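Local coordinates for uncharacterized protein (Deinococcus radiodurans, PDB 3M33) that is of unknown function but may act as a methyltransferase, at residues V28-D33 against L170-T175. Sequence-based numbering, arbitrary orientation.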
loop_
_atom_site.group_PDB
_atom_site.type_symbol
_atom_site.label_atom_id
_atom_site.label_comp_id
_atom_site.label_asym_id
_atom_site.label_seq_id
_atom_site.Cartn_x
_atom_site.Cartn_y
_atom_site.Cartn_z
ATOM N N VAL A 28 7.515 3.203 -17.547
ATOM C CA VAL A 28 8.952 3.156 -17.283
ATOM C C VAL A 28 9.344 4.355 -16.404
ATOM O O VAL A 28 9.037 5.504 -16.730
ATOM C CB VAL A 28 9.775 3.241 -18.586
ATOM C CG1 VAL A 28 11.280 3.314 -18.274
ATOM C CG2 VAL A 28 9.468 2.073 -19.511
ATOM N N LEU A 29 10.019 4.092 -15.293
ATOM C CA LEU A 29 10.475 5.162 -14.410
ATOM C C LEU A 29 11.728 5.814 -14.984
ATOM O O LEU A 29 12.657 5.113 -15.386
ATOM C CB LEU A 29 10.786 4.596 -13.013
ATOM C CG LEU A 29 9.604 3.975 -12.268
ATOM C CD1 LEU A 29 10.082 3.100 -11.106
ATOM C CD2 LEU A 29 8.672 5.056 -11.786
ATOM N N SER A 30 11.767 7.147 -15.018
ATOM C CA SER A 30 12.997 7.851 -15.386
ATOM C C SER A 30 13.895 8.070 -14.179
ATOM O O SER A 30 15.047 8.433 -14.324
ATOM C CB SER A 30 12.696 9.203 -16.025
ATOM O OG SER A 30 12.411 9.072 -17.398
ATOM N N GLY A 31 13.367 7.873 -12.980
ATOM C CA GLY A 31 14.183 7.983 -11.773
ATOM C C GLY A 31 13.890 6.842 -10.798
ATOM O O GLY A 31 13.152 5.933 -11.137
ATOM N N PRO A 32 14.479 6.886 -9.590
ATOM C CA PRO A 32 14.350 5.830 -8.574
ATOM C C PRO A 32 12.887 5.546 -8.215
ATOM O O PRO A 32 12.096 6.483 -8.106
ATOM C CB PRO A 32 15.055 6.418 -7.347
ATOM C CG PRO A 32 15.917 7.519 -7.869
ATOM C CD PRO A 32 15.317 8.012 -9.140
ATOM N N ASP A 33 12.551 4.276 -8.011
ATOM C CA ASP A 33 11.195 3.882 -7.627
ATOM C C ASP A 33 10.793 4.700 -6.428
ATOM O O ASP A 33 11.531 4.751 -5.464
ATOM C CB ASP A 33 11.162 2.397 -7.255
ATOM C CG ASP A 33 9.741 1.893 -6.935
ATOM O OD1 ASP A 33 9.330 0.865 -7.515
ATOM O OD2 ASP A 33 9.024 2.525 -6.132
ATOM N N LEU A 170 9.534 11.201 -12.337
ATOM C CA LEU A 170 9.105 11.239 -13.726
ATOM C C LEU A 170 8.936 9.814 -14.250
ATOM O O LEU A 170 9.814 8.975 -14.071
ATOM C CB LEU A 170 10.139 11.981 -14.583
ATOM C CG LEU A 170 9.846 12.095 -16.079
ATOM C CD1 LEU A 170 8.572 12.915 -16.298
ATOM C CD2 LEU A 170 11.007 12.713 -16.840
ATOM N N ALA A 171 7.805 9.539 -14.890
ATOM C CA ALA A 171 7.630 8.274 -15.598
ATOM C C ALA A 171 7.018 8.536 -16.966
ATOM O O ALA A 171 6.555 9.648 -17.236
ATOM C CB ALA A 171 6.740 7.336 -14.794
ATOM N N HIS A 172 7.015 7.520 -17.830
ATOM C CA HIS A 172 6.314 7.609 -19.116
ATOM C C HIS A 172 5.386 6.421 -19.310
ATOM O O HIS A 172 5.741 5.284 -18.977
ATOM C CB HIS A 172 7.296 7.640 -20.286
ATOM C CG HIS A 172 8.250 8.789 -20.241
ATOM N ND1 HIS A 172 8.059 9.944 -20.972
ATOM C CD2 HIS A 172 9.402 8.963 -19.553
ATOM C CE1 HIS A 172 9.052 10.780 -20.732
ATOM N NE2 HIS A 172 9.882 10.208 -19.877
ATOM N N ALA A 173 4.194 6.691 -19.834
ATOM C CA ALA A 173 3.330 5.636 -20.359
ATOM C C ALA A 173 3.754 5.426 -21.814
ATOM O O ALA A 173 3.662 6.350 -22.632
ATOM C CB ALA A 173 1.886 6.048 -20.279
ATOM N N PRO A 174 4.241 4.217 -22.140
ATOM C CA PRO A 174 4.932 4.028 -23.428
ATOM C C PRO A 174 4.010 4.110 -24.640
ATOM O O PRO A 174 4.490 4.432 -25.718
ATOM C CB PRO A 174 5.547 2.619 -23.320
ATOM C CG PRO A 174 5.489 2.272 -21.850
ATOM C CD PRO A 174 4.297 3.018 -21.291
ATOM N N THR A 175 2.720 3.838 -24.475
ATOM C CA THR A 175 1.803 3.882 -25.615
ATOM C C THR A 175 0.468 4.547 -25.295
ATOM O O THR A 175 0.086 4.694 -24.124
ATOM C CB THR A 175 1.493 2.478 -26.141
ATOM O OG1 THR A 175 0.677 1.801 -25.186
ATOM C CG2 THR A 175 2.785 1.684 -26.362
#
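Val28 and His172 face each other as an antiparallel hydrogen-bonded pair, and the chain from Val28 to Gly31 runs 166° from the direction of Leu170 to His172, close to antiparallel. Two bonds close this pair: Val28 N donates to His172 O at 3.1 Å, and His172 N returns a bond to Val28 O. A third, from Ser30 N to Leu170 O at 2.8 Å, extends the pairing one step past the end of the short strand. Between them Leu29 and Ala171 form a non-hydrogen-bonded pair whose CA atoms lie 4.4 Å apart. A weaker CA-H...O contact from Ala171 CA, 3.3 Å from Val28 O, joins the His172 N-H at the same carbonyl.

The whole contact, backbone included, buries 290 Å² over both segments, and its side-chain part is sparse: one apolar pair and the contacts of Ser30. On one face of the sheet, Leu29 CD2 lies 4.2 Å from Ala171 CB. Elsewhere, Ser30 lies against Leu170, its OG 3.9 Å from Leu170 CD2 and its CB close to the same methyl. With CG anti to the backbone N (chi1 179°), Leu170 sets CG beside Ser30 CB and OG. Ser30 OG also sits in the plane of the His172 ring, at its edge. Replacing Leu170 by an alanine would probably open a gap beside Ser30 CB and OG, which would lose the branched end they pack against, while the backbone bond to Leu170 O need not change.

Strand 28-29 is the outermost on its side of the mixed sheet, so 160-173 separates it from 204-216. Across that second boundary Ala171 pairs through its backbone with Tyr206, and Leu29 reaches past its partner strand to touch Glu208. Beyond the pairing, Thr175 caps helix 176-186, against which Ala173 packs at Asp178 and Trp179.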